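Blood group a-and b-cleaving endo-beta-galactosidase (Streptococcus pneumoniae, PDB 2YGL) probably removes blood group A and B antigens by endo-beta-galactosidase cleavage, its tandem family 51 carbohydrate-binding modules, the part crystallised here, probably holding the enzyme to such glycans. Local coordinates at residues A[285-290]-A[331-336]; A[45-50]-A[130-135]. All coordinates share one frame; numbering follows the deposited sequence.

Contact 1: residues A[285-290]-A[331-336]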
# COMPACT_ATOMS: atom_id res chain seq x y z
N ILE A 285 3.79 33.14 -4.60
CA ILE A 285 4.28 32.19 -5.61
C ILE A 285 3.14 31.89 -6.58
O ILE A 285 2.04 31.53 -6.16
CB ILE A 285 4.79 30.88 -4.95
CG1 ILE A 285 6.04 31.13 -4.10
CG2 ILE A 285 5.02 29.77 -5.99
CD1 ILE A 285 7.24 31.67 -4.86
N GLN A 286 3.41 32.02 -7.88
CA GLN A 286 2.37 31.81 -8.88
C GLN A 286 2.04 30.32 -9.08
O GLN A 286 0.87 29.94 -9.07
CB GLN A 286 2.72 32.48 -10.21
CG GLN A 286 1.49 32.89 -11.02
CD GLN A 286 0.62 33.92 -10.29
OE1 GLN A 286 1.08 35.02 -9.98
NE2 GLN A 286 -0.63 33.56 -10.02
N LYS A 287 3.07 29.50 -9.28
CA LYS A 287 2.90 28.06 -9.47
C LYS A 287 4.22 27.29 -9.36
O LYS A 287 5.31 27.87 -9.51
CB LYS A 287 2.23 27.74 -10.82
CG LYS A 287 2.98 28.29 -12.03
CD LYS A 287 2.39 27.79 -13.35
CE LYS A 287 3.10 28.46 -14.51
NZ LYS A 287 2.64 27.97 -15.84
N PHE A 288 4.11 25.99 -9.12
CA PHE A 288 5.26 25.08 -9.13
C PHE A 288 4.97 23.91 -10.08
O PHE A 288 3.88 23.35 -10.06
CB PHE A 288 5.55 24.54 -7.72
CG PHE A 288 6.64 23.50 -7.68
CD1 PHE A 288 7.98 23.86 -7.76
CD2 PHE A 288 6.32 22.14 -7.56
CE1 PHE A 288 8.99 22.90 -7.72
CE2 PHE A 288 7.32 21.17 -7.52
CZ PHE A 288 8.65 21.55 -7.60
N GLU A 289 5.96 23.56 -10.90
CA GLU A 289 5.83 22.49 -11.88
C GLU A 289 6.90 21.41 -11.74
O GLU A 289 8.07 21.71 -11.50
CB GLU A 289 5.91 23.04 -13.30
CG GLU A 289 4.71 23.86 -13.75
CD GLU A 289 4.93 24.49 -15.11
OE1 GLU A 289 6.10 24.57 -15.56
OE2 GLU A 289 3.94 24.91 -15.73
N VAL A 290 6.48 20.16 -11.89
CA VAL A 290 7.41 19.05 -12.10
C VAL A 290 7.32 18.67 -13.58
O VAL A 290 6.24 18.36 -14.09
CB VAL A 290 7.11 17.84 -11.20
CG1 VAL A 290 8.15 16.73 -11.41
CG2 VAL A 290 7.09 18.26 -9.73
N LYS A 331 10.29 23.48 -11.57
CA LYS A 331 10.15 24.87 -12.02
C LYS A 331 9.31 25.71 -11.06
O LYS A 331 8.19 25.34 -10.71
CB LYS A 331 9.56 24.92 -13.44
CG LYS A 331 10.38 24.16 -14.47
CD LYS A 331 9.90 24.46 -15.88
CE LYS A 331 10.75 23.73 -16.91
NZ LYS A 331 10.29 24.01 -18.30
N SER A 332 9.87 26.84 -10.65
CA SER A 332 9.24 27.73 -9.67
C SER A 332 8.95 29.09 -10.27
O SER A 332 9.85 29.77 -10.77
CB SER A 332 10.14 27.88 -8.44
OG SER A 332 10.49 26.62 -7.91
N TYR A 333 7.68 29.49 -10.21
CA TYR A 333 7.21 30.72 -10.83
C TYR A 333 6.85 31.77 -9.79
O TYR A 333 5.97 31.56 -8.94
CB TYR A 333 6.01 30.44 -11.74
CG TYR A 333 6.31 29.57 -12.94
CD1 TYR A 333 6.41 28.18 -12.82
CD2 TYR A 333 6.48 30.14 -14.21
CE1 TYR A 333 6.68 27.38 -13.92
CE2 TYR A 333 6.74 29.34 -15.32
CZ TYR A 333 6.84 27.96 -15.17
OH TYR A 333 7.11 27.17 -16.26
N SER A 334 7.53 32.91 -9.87
CA SER A 334 7.37 34.01 -8.93
C SER A 334 6.02 34.73 -9.10
O SER A 334 5.49 34.81 -10.21
CB SER A 334 8.52 35.00 -9.11
OG SER A 334 8.44 36.05 -8.16
N GLY A 335 5.49 35.23 -7.99
CA GLY A 335 4.28 36.06 -7.99
C GLY A 335 4.54 37.46 -8.52
O GLY A 335 3.62 38.15 -8.96
N LYS A 336 5.80 37.88 -8.44
CA LYS A 336 6.32 39.11 -9.08
C LYS A 336 5.95 40.45 -8.43
O LYS A 336 6.52 41.48 -8.78
CB LYS A 336 5.98 39.13 -10.58
CG LYS A 336 6.71 38.06 -11.38
CD LYS A 336 6.11 37.90 -12.77
CE LYS A 336 6.75 36.74 -13.51
NZ LYS A 336 6.08 36.49 -14.81
O HOH W 1 0.53 37.67 -9.22
O HOH W 2 3.34 35.69 -11.72
O HOH W 3 7.37 23.74 -18.14

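Contact 2: residues A[45-50]-A[130-135]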
# COMPACT_ATOMS: atom_id res chain seq x y z
N ILE A 45 -2.33 -30.81 7.01
CA ILE A 45 -3.39 -30.68 6.01
C ILE A 45 -2.90 -31.24 4.67
O ILE A 45 -1.80 -30.92 4.22
CB ILE A 45 -3.82 -29.20 5.84
CG1 ILE A 45 -4.56 -28.71 7.08
CG2 ILE A 45 -4.67 -29.00 4.58
CD1 ILE A 45 -4.65 -27.20 7.21
N SER A 46 -3.71 -32.11 4.06
CA SER A 46 -3.37 -32.66 2.75
C SER A 46 -4.58 -32.80 1.84
O SER A 46 -5.68 -33.11 2.29
CB SER A 46 -2.62 -33.99 2.88
OG SER A 46 -3.41 -34.99 3.48
N LEU A 47 -4.35 -32.57 0.56
CA LEU A 47 -5.40 -32.63 -0.45
C LEU A 47 -4.93 -33.38 -1.68
O LEU A 47 -3.73 -33.42 -1.98
CB LEU A 47 -5.85 -31.23 -0.85
CG LEU A 47 -6.77 -30.46 0.11
CD1 LEU A 47 -6.99 -29.03 -0.36
CD2 LEU A 47 -8.09 -31.19 0.28
N LEU A 48 -5.89 -33.98 -2.38
CA LEU A 48 -5.64 -34.60 -3.66
C LEU A 48 -5.52 -33.51 -4.72
O LEU A 48 -6.43 -32.69 -4.89
CB LEU A 48 -6.80 -35.54 -4.01
CG LEU A 48 -6.58 -36.73 -4.94
CD1 LEU A 48 -5.58 -37.72 -4.35
CD2 LEU A 48 -7.91 -37.42 -5.20
N THR A 49 -4.38 -33.47 -5.40
CA THR A 49 -4.17 -32.51 -6.48
C THR A 49 -4.33 -33.21 -7.84
O THR A 49 -4.85 -34.33 -7.91
CB THR A 49 -2.81 -31.76 -6.35
OG1 THR A 49 -2.74 -30.72 -7.32
CG2 THR A 49 -1.63 -32.70 -6.52
N SER A 50 -3.90 -32.54 -8.91
CA SER A 50 -3.99 -33.10 -10.25
C SER A 50 -3.18 -34.39 -10.38
O SER A 50 -2.16 -34.56 -9.70
CB SER A 50 -3.55 -32.08 -11.30
OG SER A 50 -3.93 -32.51 -12.59
N THR A 130 -12.55 -35.87 -4.52
CA THR A 130 -12.62 -34.69 -5.38
C THR A 130 -11.31 -33.91 -5.26
O THR A 130 -10.90 -33.55 -4.15
CB THR A 130 -13.80 -33.77 -5.03
OG1 THR A 130 -15.01 -34.54 -4.98
CG2 THR A 130 -13.96 -32.67 -6.07
N GLN A 131 -10.67 -33.67 -6.40
CA GLN A 131 -9.41 -32.95 -6.44
C GLN A 131 -9.59 -31.49 -6.01
O GLN A 131 -10.67 -30.92 -6.19
CB GLN A 131 -8.77 -33.05 -7.83
CG GLN A 131 -8.35 -34.47 -8.21
CD GLN A 131 -7.68 -34.55 -9.57
OE1 GLN A 131 -7.75 -33.62 -10.38
NE2 GLN A 131 -7.02 -35.67 -9.83
N ALA A 132 -8.54 -30.91 -5.44
CA ALA A 132 -8.59 -29.57 -4.86
C ALA A 132 -8.90 -28.48 -5.89
O ALA A 132 -8.46 -28.56 -7.03
CB ALA A 132 -7.29 -29.26 -4.14
N GLN A 133 -9.66 -27.47 -5.46
CA GLN A 133 -9.87 -26.27 -6.27
C GLN A 133 -9.04 -25.12 -5.70
O GLN A 133 -9.01 -24.92 -4.48
CB GLN A 133 -11.35 -25.88 -6.30
CG GLN A 133 -12.24 -26.82 -7.12
CD GLN A 133 -12.05 -26.67 -8.62
OE1 GLN A 133 -11.57 -25.65 -9.11
NE2 GLN A 133 -12.46 -27.69 -9.37
N PHE A 134 -8.38 -24.38 -6.59
CA PHE A 134 -7.60 -23.21 -6.20
C PHE A 134 -8.44 -21.95 -6.33
O PHE A 134 -9.05 -21.70 -7.38
CB PHE A 134 -6.33 -23.10 -7.06
CG PHE A 134 -5.48 -21.89 -6.75
CD1 PHE A 134 -4.81 -21.77 -5.53
CD2 PHE A 134 -5.32 -20.87 -7.70
CE1 PHE A 134 -4.02 -20.66 -5.25
CE2 PHE A 134 -4.53 -19.76 -7.42
CZ PHE A 134 -3.88 -19.65 -6.20
N ILE A 135 -8.48 -21.16 -5.26
CA ILE A 135 -9.22 -19.91 -5.24
C ILE A 135 -8.25 -18.73 -5.29
O ILE A 135 -7.27 -18.69 -4.53
CB ILE A 135 -10.12 -19.77 -3.97
CG1 ILE A 135 -11.10 -20.94 -3.86
CG2 ILE A 135 -10.88 -18.44 -3.98
CD1 ILE A 135 -11.83 -21.00 -2.53
O HOH W 4 -8.62 -33.07 -2.44
O HOH W 5 -6.71 -33.96 -12.88

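Contact 1: residues A[285-290]-A[331-336]
K287 and Y333 face each other at a classic beta bulge, where strand 285-290 runs antiparallel to strand 331-334 in the five-stranded sheet of the second module. Both Q286 and K287 lie opposite Y333: Q286 N donates to Y333 O (2.8 Å), the donor tilted 27° from the carbonyl plane, and Y333 N returns a bond to K287 O. The extra residue shifts the register by one, so I285 pairs with S334, whereas the antiparallel hydrogen-bonded pair of E289 and K331 is regular, with K331 N to E289 O at 2.8 Å.

On the face bearing K287, E289, K331 and Y333, the lysine lies across the tyrosine ring. Its CG stands between the backbone N and the carbonyl carbon (chi1 58°), and the extended chain beyond brings CE over the ring centre, 3.5 Å from the centroid of Y333, a CH-pi contact. K287 NZ, 4.4 Å from the same centroid, adds a cation-pi interaction and forms a salt bridge to E289 OE2 that includes a weak hydrogen bond of 3.3 Å. At the ring edge Y333 OH donates to E289 OE1 (2.9 Å), reaching it from above the carboxylate plane, which is turned 75° from the ring. A water also donates to E289 OE1 and accepts from K331 NZ; OE1 thus has two donors, while OE2 faces K287 NZ.

This sheet is one half of the beta-sandwich expected of a carbohydrate-binding module. Its other face carries F288 and S332 into the interior, where L345 and V269 meet the phenylalanine and L343 meets the serine. Here S332 OG sits in plane at the ring edge, 3.7 Å from F288 CD1. Beyond the bulge, two waters link Q286 OE1 to S334 O and G335 O.

Contact 2: residues A[45-50]-A[130-135]
L48 O accepts from A132 N in a bond of 2.8 Å, the donor lying almost on the extension of the carbonyl bond (C=O...donor angle 176°). The same oxygen receives a CA-H...O contact from Q131, with Q131 CA at 3.4 Å from L48 O. Just inside this backbone link, A132 CB meets L47 CD1 at 3.8 Å, a small apolar contact between the methyl of the alanine and one branch of the leucine.

The other side chain that counts is Q131. With CG anti to the carbonyl carbon (chi1 -66°) and the chain extended beyond it, the amide lies against the backbone of T49 and S50. There Q131 CD is 3.3 Å from T49 O, and Q131 OE1 is 3.8 Å from S50 CA. A water donates to Q131 OE1 and is hydrogen-bonded to S50 OG, while Q131 NE2 bonds to D52 OD1, so both ends of the amide are engaged and its rotation is probably fixed.

In the fold, the contact joins the end of strand 45-48, which forms a two-stranded antiparallel hairpin with strand 54-57, to the loop leading into strand 133-138, which pairs with strand 82-87 in the first module. A second water accepts from L48 N and donates to T130 O at 2.9 Å, bridging the two backbones beside the direct bond. Further out, L47 rests on V162 and A164 of strand 160-171, and its backbone pairs with K55 across the hairpin. T130 OG1 accepts from R127 N, a bond within the loop, and Q133 pairs with I87 as strand 133-138 begins.

Contacts 1 and 2 belong to different carbohydrate-binding modules of one chain, on opposite sides of its centre. Their own centres lie 61 Å apart and their nearest atoms about 39 Å apart, so neither touches the other. All of contact 2 lies earlier in the sequence than contact 1. They come from two copies of one family fold, but from different parts of it: 285-290 with 331-336 is a strand pair within a sheet, while 45-50 with 130-135 ties a hairpin to a loop at the surface. The calcium ion, bound by V102, A152, H155 and D159, belongs to the module of contact 2, but neither contact supplies a residue to that site.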